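Phosphoribosylformylglycinamidine cyclo-ligase (PDB 5AVM) probably catalyses the ATP-dependent ring closure of formylglycinamidine ribonucleotide to 5-aminoimidazole ribonucleotide, a step of de novo purine biosynthesis. Local coordinates at residues 188-191 / 192-195; 213-216 / 217-221; 250-253 / 254-257; 276-279 / 280-283; 283-287 / 288-292. All coordinates share one frame; numbering follows the deposited sequence.

Contact 1 (188-191 / 192-195). With SO4 (sulfate ion), chain L.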
loop_
_atom_site.group_PDB
_atom_site.type_symbol
_atom_site.label_atom_id
_atom_site.label_comp_id
_atom_site.label_asym_id
_atom_site.label_seq_id
_atom_site.Cartn_x
_atom_site.Cartn_y
_atom_site.Cartn_z
ATOM N N ASN B 188 -11.837 -12.383 -3.920
ATOM C CA ASN B 188 -12.922 -11.625 -3.324
ATOM C C ASN B 188 -14.027 -12.588 -2.905
ATOM O O ASN B 188 -14.292 -13.569 -3.600
ATOM C CB ASN B 188 -13.462 -10.579 -4.306
ATOM C CG ASN B 188 -12.617 -9.307 -4.336
ATOM O OD1 ASN B 188 -12.679 -8.482 -3.421
ATOM N ND2 ASN B 188 -11.821 -9.151 -5.386
ATOM N N GLY B 189 -14.644 -12.313 -1.756
ATOM C CA GLY B 189 -15.726 -13.146 -1.259
ATOM C C GLY B 189 -15.282 -14.313 -0.400
ATOM O O GLY B 189 -16.070 -15.209 -0.102
ATOM N N TYR B 190 -14.023 -14.316 0.012
ATOM C CA TYR B 190 -13.550 -15.407 0.825
ATOM C C TYR B 190 -14.033 -15.366 2.261
ATOM O O TYR B 190 -13.719 -16.260 3.047
ATOM C CB TYR B 190 -12.031 -15.491 0.772
ATOM C CG TYR B 190 -11.541 -16.179 -0.479
ATOM C CD1 TYR B 190 -11.567 -15.527 -1.717
ATOM C CD2 TYR B 190 -11.082 -17.495 -0.435
ATOM C CE1 TYR B 190 -11.147 -16.171 -2.877
ATOM C CE2 TYR B 190 -10.660 -18.146 -1.588
ATOM C CZ TYR B 190 -10.695 -17.476 -2.803
ATOM O OH TYR B 190 -10.254 -18.115 -3.936
ATOM N N SER B 191 -14.791 -14.336 2.616
ATOM C CA SER B 191 -15.328 -14.251 3.968
ATOM C C SER B 191 -16.588 -15.120 3.976
ATOM O O SER B 191 -16.867 -15.847 4.939
ATOM C CB SER B 191 -15.691 -12.814 4.319
ATOM O OG SER B 191 -16.282 -12.773 5.605
ATOM N N LEU B 192 -17.348 -15.028 2.888
ATOM C CA LEU B 192 -18.559 -15.817 2.733
ATOM C C LEU B 192 -18.089 -17.262 2.647
ATOM O O LEU B 192 -18.633 -18.141 3.315
ATOM C CB LEU B 192 -19.304 -15.401 1.453
ATOM C CG LEU B 192 -20.641 -16.071 1.106
ATOM C CD1 LEU B 192 -21.457 -16.331 2.367
ATOM C CD2 LEU B 192 -21.420 -15.184 0.151
ATOM N N ILE B 193 -17.050 -17.482 1.843
ATOM C CA ILE B 193 -16.461 -18.807 1.645
ATOM C C ILE B 193 -16.010 -19.483 2.942
ATOM O O ILE B 193 -16.366 -20.631 3.197
ATOM C CB ILE B 193 -15.251 -18.731 0.676
ATOM C CG1 ILE B 193 -15.743 -18.511 -0.753
ATOM C CG2 ILE B 193 -14.416 -19.987 0.770
ATOM C CD1 ILE B 193 -14.644 -18.154 -1.733
ATOM N N ARG B 194 -15.225 -18.786 3.756
ATOM C CA ARG B 194 -14.736 -19.371 5.002
ATOM C C ARG B 194 -15.875 -19.771 5.931
ATOM O O ARG B 194 -15.740 -20.708 6.721
ATOM C CB ARG B 194 -13.773 -18.410 5.708
ATOM C CG ARG B 194 -12.428 -18.238 4.990
ATOM C CD ARG B 194 -11.440 -17.434 5.827
ATOM N NE ARG B 194 -11.040 -18.136 7.048
ATOM C CZ ARG B 194 -11.105 -17.612 8.270
ATOM N NH1 ARG B 194 -11.558 -16.375 8.442
ATOM N NH2 ARG B 194 -10.717 -18.320 9.321
ATOM N N LYS B 195 -16.996 -19.065 5.828
ATOM C CA LYS B 195 -18.167 -19.376 6.638
ATOM C C LYS B 195 -18.861 -20.617 6.084
ATOM O O LYS B 195 -19.220 -21.528 6.831
ATOM C CB LYS B 195 -19.162 -18.217 6.625
ATOM C CG LYS B 195 -20.587 -18.639 6.988
ATOM C CD LYS B 195 -21.572 -17.481 6.910
ATOM C CE LYS B 195 -23.013 -17.974 6.988
ATOM N NZ LYS B 195 -23.398 -18.797 5.798
HETATM S S SO4 L . -12.817 -10.784 1.037
HETATM O O1 SO4 L . -13.250 -11.374 2.312
HETATM O O2 SO4 L . -11.831 -9.705 1.293
HETATM O O3 SO4 L . -12.196 -11.825 0.197
HETATM O O4 SO4 L . -13.991 -10.233 0.332
#
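I193 lies alongside Y190 on the first turn of helix 190-196, the two side chains pointing the same way. The touching atom is the end of the isoleucine: CD1 stands 3.8 Å from the centroid of the Y190 ring and only 8° off its normal, a CH-pi contact over the middle of one face. Both residues place their first branch (CG of Y190, CG1 of I193) anti to the carbonyl carbon and beside the backbone N, consistent with their common direction, three residues apart on the helix. CG1 of I193 also lies 3.4 Å from G189 O, so the branch is packed against backbone as well as ring. At its far end Y190 OH reaches L217 O and K66, which fixes the ring from outside this turn.

G189 occupies the N-cap position, and its O accepts the I193 N-H at 3.1 Å. R194 N bonds Y190 O at 3.0 Å, continuing the helix. S191 turns OG anti to the backbone N (chi1 177°), and its O accepts a weak bond from K195 N. At the N-terminal end of the helix, beside the edge of the Y190 ring, sits a sulfate ion, probably from the crystallisation liquor. G189 N donates to its O4 at 3.0 Å, nearly straight at 162°. Y190 N donates to O3 at 3.1 Å. CB of S191 comes within 3.5 Å of O1. At the positive phi of G189 a CB would meet the preceding carbonyl O. An anion held by the leading backbone amides, where the helix dipole should favour negative charge, is typical of a helix N-terminus acting as a phosphate-type anion site.

Contact 2 (213-216 / 217-221)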
loop_
_atom_site.group_PDB
_atom_site.type_symbol
_atom_site.label_atom_id
_atom_site.label_comp_id
_atom_site.label_asym_id
_atom_site.label_seq_id
_atom_site.Cartn_x
_atom_site.Cartn_y
_atom_site.Cartn_z
ATOM N N LEU B 213 -11.516 -28.970 -1.948
ATOM C CA LEU B 213 -11.840 -27.582 -1.664
ATOM C C LEU B 213 -10.548 -26.767 -1.624
ATOM O O LEU B 213 -10.459 -25.693 -2.218
ATOM C CB LEU B 213 -12.577 -27.465 -0.328
ATOM C CG LEU B 213 -14.074 -27.752 -0.386
ATOM C CD1 LEU B 213 -14.656 -27.750 1.016
ATOM C CD2 LEU B 213 -14.750 -26.706 -1.253
ATOM N N LYS B 214 -9.546 -27.287 -0.924
ATOM C CA LYS B 214 -8.255 -26.611 -0.813
ATOM C C LYS B 214 -7.767 -26.187 -2.205
ATOM O O LYS B 214 -7.508 -25.010 -2.461
ATOM C CB LYS B 214 -7.229 -27.553 -0.172
ATOM C CG LYS B 214 -5.845 -26.948 0.040
ATOM C CD LYS B 214 -4.778 -28.036 0.218
ATOM C CE LYS B 214 -5.112 -29.007 1.352
ATOM N NZ LYS B 214 -4.100 -30.088 1.478
ATOM N N GLU B 215 -7.663 -27.165 -3.100
ATOM C CA GLU B 215 -7.200 -26.936 -4.458
ATOM C C GLU B 215 -8.058 -25.980 -5.274
ATOM O O GLU B 215 -7.535 -25.124 -5.990
ATOM C CB GLU B 215 -7.083 -28.274 -5.189
ATOM C CG GLU B 215 -5.836 -29.038 -4.825
ATOM C CD GLU B 215 -4.589 -28.230 -5.111
ATOM O OE1 GLU B 215 -4.352 -27.905 -6.293
ATOM O OE2 GLU B 215 -3.853 -27.911 -4.154
ATOM N N ALA B 216 -9.372 -26.123 -5.163
ATOM C CA ALA B 216 -10.285 -25.282 -5.919
ATOM C C ALA B 216 -10.468 -23.879 -5.356
ATOM O O ALA B 216 -10.746 -22.942 -6.106
ATOM C CB ALA B 216 -11.634 -25.972 -6.033
ATOM N N LEU B 217 -10.306 -23.732 -4.043
ATOM C CA LEU B 217 -10.486 -22.440 -3.380
ATOM C C LEU B 217 -9.211 -21.612 -3.269
ATOM O O LEU B 217 -9.272 -20.389 -3.111
ATOM C CB LEU B 217 -11.069 -22.655 -1.983
ATOM C CG LEU B 217 -12.465 -22.112 -1.672
ATOM C CD1 LEU B 217 -13.460 -22.558 -2.717
ATOM C CD2 LEU B 217 -12.878 -22.607 -0.293
ATOM N N LEU B 218 -8.064 -22.282 -3.347
ATOM C CA LEU B 218 -6.772 -21.609 -3.252
ATOM C C LEU B 218 -6.087 -21.379 -4.601
ATOM O O LEU B 218 -5.002 -20.796 -4.658
ATOM C CB LEU B 218 -5.837 -22.379 -2.308
ATOM C CG LEU B 218 -6.237 -22.314 -0.827
ATOM C CD1 LEU B 218 -5.215 -23.053 0.019
ATOM C CD2 LEU B 218 -6.334 -20.862 -0.387
ATOM N N ARG B 219 -6.717 -21.834 -5.683
ATOM C CA ARG B 219 -6.165 -21.622 -7.017
ATOM C C ARG B 219 -5.977 -20.112 -7.149
ATOM O O ARG B 219 -6.927 -19.335 -6.985
ATOM C CB ARG B 219 -7.126 -22.133 -8.093
ATOM C CG ARG B 219 -6.651 -21.888 -9.516
ATOM C CD ARG B 219 -7.201 -22.949 -10.453
ATOM N NE ARG B 219 -6.607 -24.267 -10.195
ATOM C CZ ARG B 219 -7.308 -25.390 -10.052
ATOM N NH1 ARG B 219 -8.635 -25.365 -10.138
ATOM N NH2 ARG B 219 -6.683 -26.538 -9.823
ATOM N N PRO B 220 -4.744 -19.676 -7.439
ATOM C CA PRO B 220 -4.428 -18.254 -7.581
ATOM C C PRO B 220 -5.319 -17.418 -8.502
ATOM O O PRO B 220 -5.909 -17.920 -9.460
ATOM C CB PRO B 220 -2.975 -18.275 -8.054
ATOM C CG PRO B 220 -2.431 -19.522 -7.415
ATOM C CD PRO B 220 -3.544 -20.507 -7.655
ATOM N N HIS B 221 -5.408 -16.130 -8.182
ATOM C CA HIS B 221 -6.158 -15.161 -8.974
ATOM C C HIS B 221 -5.487 -15.214 -10.356
ATOM O O HIS B 221 -4.263 -15.181 -10.451
ATOM C CB HIS B 221 -5.991 -13.775 -8.346
ATOM C CG HIS B 221 -6.880 -12.720 -8.929
ATOM N ND1 HIS B 221 -7.867 -12.094 -8.198
ATOM C CD2 HIS B 221 -6.929 -12.177 -10.168
ATOM C CE1 HIS B 221 -8.487 -11.212 -8.961
ATOM N NE2 HIS B 221 -7.936 -11.242 -10.160
HETATM O O HOH W 1 -10.659 -23.068 -8.948
#
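R219 curls back over the carbonyl of E215, one turn earlier, and its side chain can be followed outward atom by atom. CB sits 3.7 Å from E215 O. CG leaves anti to the backbone N (chi1 177°), and a bend at chi3 (-69°) swings the guanidinium round until CZ lies 4.1 Å from the same E215 O, which stands over the centre of one face. NH1 takes part in a weak bond, 3.3 Å, to a water that donates to A216 O at 2.8 Å. NH2 makes its salt bridge with E211; OE1 of E215 remains 4.4 Å from NH2 and well out of the guanidinium plane, so that pair feels charge alone. Beside it, L217 N bonds L213 O at 2.7 Å and L218 N bonds K214 O at 2.9 Å. L218 rests its CB on the latter oxygen, while its CD1 meets CG of K214 at 3.9 Å.

The apolar face of helix 213-218 fits between two other helices: L213 and L217 reach Y278 and V275 of helix 275-283, whereas L217 and L218 reach L69 and A70 of helix 66-72. Beyond R219 the chain runs on to P220 and H221, which pack against helix 79-92.

Contact 3 (250-253 / 254-257)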
loop_
_atom_site.group_PDB
_atom_site.type_symbol
_atom_site.label_atom_id
_atom_site.label_comp_id
_atom_site.label_asym_id
_atom_site.label_seq_id
_atom_site.Cartn_x
_atom_site.Cartn_y
_atom_site.Cartn_z
ATOM N N PRO B 250 -22.069 -7.004 -10.964
ATOM C CA PRO B 250 -22.961 -5.857 -10.736
ATOM C C PRO B 250 -22.296 -4.535 -10.376
ATOM O O PRO B 250 -22.653 -3.487 -10.911
ATOM C CB PRO B 250 -23.874 -6.349 -9.619
ATOM C CG PRO B 250 -23.995 -7.798 -9.922
ATOM C CD PRO B 250 -22.559 -8.180 -10.222
ATOM N N GLU B 251 -21.337 -4.583 -9.462
ATOM C CA GLU B 251 -20.652 -3.373 -9.037
ATOM C C GLU B 251 -19.590 -2.915 -10.025
ATOM O O GLU B 251 -19.568 -1.761 -10.447
ATOM C CB GLU B 251 -19.994 -3.597 -7.680
ATOM C CG GLU B 251 -19.166 -2.422 -7.210
ATOM C CD GLU B 251 -18.254 -2.788 -6.069
ATOM O OE1 GLU B 251 -18.766 -3.166 -4.987
ATOM O OE2 GLU B 251 -17.019 -2.704 -6.260
ATOM N N ASN B 252 -18.718 -3.842 -10.397
ATOM C CA ASN B 252 -17.606 -3.559 -11.289
ATOM C C ASN B 252 -17.862 -3.235 -12.756
ATOM O O ASN B 252 -17.154 -2.408 -13.330
ATOM C CB ASN B 252 -16.607 -4.700 -11.175
ATOM C CG ASN B 252 -16.070 -4.836 -9.777
ATOM O OD1 ASN B 252 -15.334 -3.979 -9.307
ATOM N ND2 ASN B 252 -16.456 -5.897 -9.091
ATOM N N LEU B 253 -18.850 -3.862 -13.378
ATOM C CA LEU B 253 -19.087 -3.571 -14.785
ATOM C C LEU B 253 -19.588 -2.146 -15.027
ATOM O O LEU B 253 -19.049 -1.434 -15.866
ATOM C CB LEU B 253 -20.073 -4.573 -15.405
ATOM C CG LEU B 253 -19.623 -5.303 -16.685
ATOM C CD1 LEU B 253 -20.856 -5.861 -17.370
ATOM C CD2 LEU B 253 -18.879 -4.373 -17.651
ATOM N N PRO B 254 -20.627 -1.711 -14.299
ATOM C CA PRO B 254 -21.139 -0.351 -14.504
ATOM C C PRO B 254 -20.088 0.764 -14.463
ATOM O O PRO B 254 -20.323 1.860 -14.977
ATOM C CB PRO B 254 -22.183 -0.212 -13.401
ATOM C CG PRO B 254 -22.741 -1.601 -13.324
ATOM C CD PRO B 254 -21.489 -2.458 -13.364
ATOM N N ARG B 255 -18.936 0.480 -13.857
ATOM C CA ARG B 255 -17.849 1.462 -13.744
ATOM C C ARG B 255 -17.212 1.757 -15.101
ATOM O O ARG B 255 -16.821 2.896 -15.379
ATOM C CB ARG B 255 -16.758 0.942 -12.810
ATOM C CG ARG B 255 -17.257 0.324 -11.535
ATOM C CD ARG B 255 -17.341 1.305 -10.395
ATOM N NE ARG B 255 -17.244 0.579 -9.136
ATOM C CZ ARG B 255 -16.147 -0.058 -8.733
ATOM N NH1 ARG B 255 -15.053 -0.044 -9.488
ATOM N NH2 ARG B 255 -16.149 -0.728 -7.588
ATOM N N ALA B 256 -17.103 0.717 -15.927
ATOM C CA ALA B 256 -16.512 0.815 -17.256
ATOM C C ALA B 256 -17.524 1.311 -18.280
ATOM O O ALA B 256 -17.223 1.375 -19.469
ATOM C CB ALA B 256 -15.971 -0.548 -17.684
ATOM N N LEU B 257 -18.719 1.661 -17.818
ATOM C CA LEU B 257 -19.768 2.135 -18.714
ATOM C C LEU B 257 -20.198 3.571 -18.431
ATOM O O LEU B 257 -20.431 3.957 -17.282
ATOM C CB LEU B 257 -20.987 1.211 -18.628
ATOM C CG LEU B 257 -20.733 -0.276 -18.880
ATOM C CD1 LEU B 257 -22.032 -1.024 -18.692
ATOM C CD2 LEU B 257 -20.184 -0.506 -20.277
#
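N252 runs alongside R255, its amide held in place from the other end: ND2 bonds G248 O and G246 O, and T245 O weakly, while OD1 lies 3.8 Å from NH2 of R255. The amide plane is steeply inclined to the guanidinium. The same arginine forms an i to i+4 ion pair with E251, where the chain leaves helix 248-252 on its way to strand 261-265. OE2 of E251 and NH2 of R255 are modelled 2.5 Å apart, a short value to be read with some caution at this resolution. OE2 arrives at the edge of the guanidinium, near its plane, and the carboxylate is turned just 22° from it. The glutamate is extended beyond CG. In R255, chi1 (-45°) places CG 3.3 Å from N252 O, and a bend at chi2 (-92°) then directs the rest of the chain, with its guanidinium, toward E251 OE2.

The backbone turns tightly here. A256 N bonds L253 O at 2.9 Å, three residues back, and R255 N makes a weak bond to N252 O. P254 lacks an N-H for the carbonyl of P250, and its CD stands 2.9 Å from that oxygen instead. L253 points into the sheet, touching A263, A242 and V330 on three strands. CB of L253 and CD of the following P254 lie 3.3 Å apart, a close approach across the intervening peptide.

Contact 4 (276-279 / 280-283)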
loop_
_atom_site.group_PDB
_atom_site.type_symbol
_atom_site.label_atom_id
_atom_site.label_comp_id
_atom_site.label_asym_id
_atom_site.label_seq_id
_atom_site.Cartn_x
_atom_site.Cartn_y
_atom_site.Cartn_z
ATOM N N PHE B 276 -18.339 -22.673 -7.451
ATOM C CA PHE B 276 -19.355 -21.682 -7.100
ATOM C C PHE B 276 -20.719 -22.260 -6.716
ATOM O O PHE B 276 -21.170 -22.088 -5.581
ATOM C CB PHE B 276 -19.528 -20.666 -8.232
ATOM C CG PHE B 276 -18.364 -19.734 -8.388
ATOM C CD1 PHE B 276 -17.930 -18.957 -7.317
ATOM C CD2 PHE B 276 -17.687 -19.639 -9.601
ATOM C CE1 PHE B 276 -16.835 -18.101 -7.454
ATOM C CE2 PHE B 276 -16.593 -18.786 -9.748
ATOM C CZ PHE B 276 -16.167 -18.018 -8.675
ATOM N N PRO B 277 -21.402 -22.948 -7.652
ATOM C CA PRO B 277 -22.711 -23.508 -7.301
ATOM C C PRO B 277 -22.614 -24.477 -6.131
ATOM O O PRO B 277 -23.591 -24.709 -5.422
ATOM C CB PRO B 277 -23.155 -24.177 -8.597
ATOM C CG PRO B 277 -21.857 -24.568 -9.243
ATOM C CD PRO B 277 -21.010 -23.352 -9.016
ATOM N N TYR B 278 -21.422 -25.034 -5.938
ATOM C CA TYR B 278 -21.167 -25.959 -4.843
ATOM C C TYR B 278 -21.239 -25.176 -3.536
ATOM O O TYR B 278 -21.951 -25.554 -2.608
ATOM C CB TYR B 278 -19.782 -26.587 -4.991
ATOM C CG TYR B 278 -19.445 -27.516 -3.857
ATOM C CD1 TYR B 278 -20.182 -28.679 -3.645
ATOM C CD2 TYR B 278 -18.430 -27.203 -2.955
ATOM C CE1 TYR B 278 -19.922 -29.504 -2.557
ATOM C CE2 TYR B 278 -18.161 -28.021 -1.864
ATOM C CZ TYR B 278 -18.913 -29.165 -1.670
ATOM O OH TYR B 278 -18.672 -29.961 -0.579
ATOM N N LEU B 279 -20.494 -24.078 -3.464
ATOM C CA LEU B 279 -20.498 -23.234 -2.278
ATOM C C LEU B 279 -21.936 -22.781 -2.060
ATOM O O LEU B 279 -22.484 -22.893 -0.967
ATOM C CB LEU B 279 -19.597 -22.017 -2.504
ATOM C CG LEU B 279 -18.122 -22.315 -2.764
ATOM C CD1 LEU B 279 -17.399 -21.049 -3.186
ATOM C CD2 LEU B 279 -17.507 -22.913 -1.512
ATOM N N GLN B 280 -22.535 -22.270 -3.125
ATOM C CA GLN B 280 -23.909 -21.796 -3.109
ATOM C C GLN B 280 -24.833 -22.815 -2.441
ATOM O O GLN B 280 -25.557 -22.489 -1.500
ATOM C CB GLN B 280 -24.351 -21.536 -4.550
ATOM C CG GLN B 280 -25.815 -21.239 -4.761
ATOM C CD GLN B 280 -26.114 -20.946 -6.219
ATOM O OE1 GLN B 280 -25.564 -21.588 -7.115
ATOM N NE2 GLN B 280 -26.991 -19.982 -6.464
ATOM N N ARG B 281 -24.796 -24.053 -2.927
ATOM C CA ARG B 281 -25.627 -25.125 -2.386
ATOM C C ARG B 281 -25.307 -25.423 -0.922
ATOM O O ARG B 281 -26.214 -25.533 -0.094
ATOM C CB ARG B 281 -25.438 -26.402 -3.208
ATOM C CG ARG B 281 -26.626 -26.813 -4.068
ATOM C CD ARG B 281 -26.340 -28.151 -4.740
ATOM N NE ARG B 281 -25.939 -29.149 -3.753
ATOM C CZ ARG B 281 -24.925 -29.995 -3.907
ATOM N NH1 ARG B 281 -24.201 -29.968 -5.023
ATOM N NH2 ARG B 281 -24.624 -30.856 -2.934
ATOM N N LEU B 282 -24.017 -25.559 -0.614
ATOM C CA LEU B 282 -23.557 -25.860 0.743
ATOM C C LEU B 282 -23.961 -24.766 1.717
ATOM O O LEU B 282 -24.434 -25.044 2.822
ATOM C CB LEU B 282 -22.037 -26.026 0.761
ATOM C CG LEU B 282 -21.376 -26.399 2.090
ATOM C CD1 LEU B 282 -21.766 -27.810 2.488
ATOM C CD2 LEU B 282 -19.869 -26.294 1.953
ATOM N N GLY B 283 -23.769 -23.520 1.297
ATOM C CA GLY B 283 -24.116 -22.394 2.140
ATOM C C GLY B 283 -25.533 -21.930 1.882
ATOM O O GLY B 283 -25.999 -20.971 2.498
#
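Four consecutive i to i+4 bonds run from F276 O, P277 O, Y278 O and L279 O to the N-H groups of Q280, R281, L282 and G283, the straightest being Q280 N to F276 O at 2.8 Å and 177°. G283 N closes the series on L279 O at 2.7 Å. Side chains then lie over this frame. Q280 leaves with CG anti to the backbone N (chi1 171°) and stays extended, which carries its amide back along the helix surface above P277. OE1 comes to 3.4 Å from CA of P277 and 3.8 Å from its CB, and the Q280 CB rests 3.4 Å from P277 O; NE2 makes a weak bond to I285 O beyond the helix end.

Helix 275-283 is amphipathic: F276 and L279 are buried, Y278 and Q280 partly exposed, R281 exposed. P277 belongs to its first turn, where the missing N-H costs no hydrogen bond of the helix. On the side nearer solvent, R281 and Y278 are neighbours: NH1 of R281 approaches the ring near its plane, 4.4 Å from CD1 at the edge, not over a face. The guanidinium answers instead to E208, through a salt bridge from NH1. R281 CB lies 3.3 Å from P277 O. The buried L279 meets I193 and V197, and L282, nearer the edge, touches V196; these contacts fit helix 275-283 against helix 190-196 and, through V197, the loop after it. F276 lies against N295 and M296.

Contact 5 (283-287 / 288-292)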
loop_
_atom_site.group_PDB
_atom_site.type_symbol
_atom_site.label_atom_id
_atom_site.label_comp_id
_atom_site.label_asym_id
_atom_site.label_seq_id
_atom_site.Cartn_x
_atom_site.Cartn_y
_atom_site.Cartn_z
ATOM N N GLY B 283 -23.769 -23.520 1.297
ATOM C CA GLY B 283 -24.116 -22.394 2.140
ATOM C C GLY B 283 -25.533 -21.930 1.882
ATOM O O GLY B 283 -25.999 -20.971 2.498
ATOM N N GLY B 284 -26.224 -22.616 0.976
ATOM C CA GLY B 284 -27.586 -22.243 0.651
ATOM C C GLY B 284 -27.616 -20.766 0.328
ATOM O O GLY B 284 -28.451 -20.017 0.834
ATOM N N ILE B 285 -26.684 -20.354 -0.522
ATOM C CA ILE B 285 -26.551 -18.959 -0.920
ATOM C C ILE B 285 -27.397 -18.636 -2.149
ATOM O O ILE B 285 -27.279 -19.288 -3.188
ATOM C CB ILE B 285 -25.065 -18.633 -1.211
ATOM C CG1 ILE B 285 -24.226 -18.940 0.033
ATOM C CG2 ILE B 285 -24.913 -17.182 -1.616
ATOM C CD1 ILE B 285 -22.750 -19.050 -0.233
ATOM N N PRO B 286 -28.279 -17.629 -2.032
ATOM C CA PRO B 286 -29.159 -17.199 -3.127
ATOM C C PRO B 286 -28.359 -16.713 -4.342
ATOM O O PRO B 286 -27.232 -16.236 -4.198
ATOM C CB PRO B 286 -29.974 -16.072 -2.491
ATOM C CG PRO B 286 -30.021 -16.464 -1.039
ATOM C CD PRO B 286 -28.606 -16.916 -0.785
ATOM N N GLU B 287 -28.944 -16.829 -5.531
ATOM C CA GLU B 287 -28.272 -16.401 -6.757
ATOM C C GLU B 287 -27.992 -14.896 -6.755
ATOM O O GLU B 287 -26.900 -14.467 -7.119
ATOM C CB GLU B 287 -29.118 -16.749 -7.988
ATOM C CG GLU B 287 -28.312 -16.860 -9.276
ATOM C CD GLU B 287 -29.099 -16.474 -10.515
ATOM O OE1 GLU B 287 -28.620 -16.764 -11.630
ATOM O OE2 GLU B 287 -30.183 -15.870 -10.386
ATOM N N GLU B 288 -28.982 -14.102 -6.351
ATOM C CA GLU B 288 -28.850 -12.643 -6.300
ATOM C C GLU B 288 -27.640 -12.236 -5.468
ATOM O O GLU B 288 -27.030 -11.191 -5.695
ATOM C CB GLU B 288 -30.116 -12.017 -5.706
ATOM C CG GLU B 288 -31.372 -12.202 -6.552
ATOM C CD GLU B 288 -31.378 -11.337 -7.806
ATOM O OE1 GLU B 288 -30.433 -11.446 -8.622
ATOM O OE2 GLU B 288 -32.332 -10.547 -7.976
ATOM N N GLU B 289 -27.309 -13.078 -4.498
ATOM C CA GLU B 289 -26.177 -12.848 -3.617
ATOM C C GLU B 289 -24.891 -13.437 -4.187
ATOM O O GLU B 289 -23.803 -12.944 -3.911
ATOM C CB GLU B 289 -26.470 -13.451 -2.244
ATOM C CG GLU B 289 -25.245 -13.739 -1.408
ATOM C CD GLU B 289 -25.611 -14.064 0.018
ATOM O OE1 GLU B 289 -26.607 -14.795 0.220
ATOM O OE2 GLU B 289 -24.901 -13.593 0.932
ATOM N N MET B 290 -25.015 -14.496 -4.979
ATOM C CA MET B 290 -23.847 -15.122 -5.588
ATOM C C MET B 290 -23.143 -14.170 -6.551
ATOM O O MET B 290 -21.910 -14.107 -6.582
ATOM C CB MET B 290 -24.247 -16.395 -6.343
ATOM C CG MET B 290 -24.512 -17.595 -5.456
ATOM S SD MET B 290 -23.156 -17.951 -4.332
ATOM C CE MET B 290 -22.082 -18.938 -5.354
ATOM N N TYR B 291 -23.928 -13.436 -7.337
ATOM C CA TYR B 291 -23.379 -12.494 -8.306
ATOM C C TYR B 291 -22.954 -11.180 -7.676
ATOM O O TYR B 291 -22.301 -10.358 -8.310
ATOM C CB TYR B 291 -24.391 -12.219 -9.420
ATOM C CG TYR B 291 -24.482 -13.341 -10.423
ATOM C CD1 TYR B 291 -25.110 -14.536 -10.097
ATOM C CD2 TYR B 291 -23.874 -13.236 -11.672
ATOM C CE1 TYR B 291 -25.126 -15.606 -10.984
ATOM C CE2 TYR B 291 -23.884 -14.303 -12.566
ATOM C CZ TYR B 291 -24.511 -15.487 -12.212
ATOM O OH TYR B 291 -24.510 -16.563 -13.074
ATOM N N ARG B 292 -23.314 -11.003 -6.415
ATOM C CA ARG B 292 -22.998 -9.791 -5.678
ATOM C C ARG B 292 -21.707 -9.984 -4.892
ATOM O O ARG B 292 -21.054 -9.016 -4.504
ATOM C CB ARG B 292 -24.151 -9.493 -4.725
ATOM C CG ARG B 292 -24.258 -8.080 -4.224
ATOM C CD ARG B 292 -25.394 -8.019 -3.223
ATOM N NE ARG B 292 -25.105 -8.878 -2.078
ATOM C CZ ARG B 292 -26.003 -9.639 -1.464
ATOM N NH1 ARG B 292 -27.263 -9.655 -1.881
ATOM N NH2 ARG B 292 -25.634 -10.390 -0.434
HETATM O O HOH W 2 -25.878 -18.538 -11.419
#
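The chi1 of I285 (-58°, measured to CG1) leaves CG2 on the side opposite the backbone N, while in M290 chi1 (-77°, CG anti to the carbonyl carbon) and chi2 (-53°) bring the sulfur beside that methyl. SD of M290 thus stands 3.3 Å from CG2 of I285, a tight contact between side chains that cross at about a right angle. E289, extended, lays its carboxylate over the same residues: OE1 is 3.5 Å from I285 CG2 and 3.1 Å from CD of P286. Separately, CG of E287 touches CE1 of Y291 at 3.8 Å, with the carboxylate nearly perpendicular to the ring. A water links E287 OE1 and Y291 OH, and OE1 also pairs with R267. The backbone bonds M290 N to P286 O at 2.9 Å, and Y291 N to E287 O at 3.2 Å, start the new helix. The acidic residues 287 to 289 in its first turn would probably be favoured by the helix dipole.

I285 packs against L192 and V196 of helix 190-196. Helix 275-283 ends in a Schellman motif with G284 as C-prime residue (I285 N to Q280 O, G284 N to R281 O), followed by a short connection that puts P286 at the N-cap position of helix 287-293.

Overall arrangement
All five contacts belong to the C-terminal AIR synthase family domain and follow one another along the chain. Contacts 1, 2 and 4 mark three helices, 190-196, 213-218 and 275-283, that touch pairwise, with centres 12 to 15 Å apart; contact 5 continues contact 4 through shared G283, their centres 8 Å apart, and its I285 and E289 reach L192 of contact 1. Contact 3 stands apart, 19 to 26 Å from the others between centres and packed on the six-stranded sheet, though P250 comes beside Y291 of contact 5. Helices 213-218, 275-283 and 287-293 thus all pack against helix 190-196, forming one helical cluster within the domain.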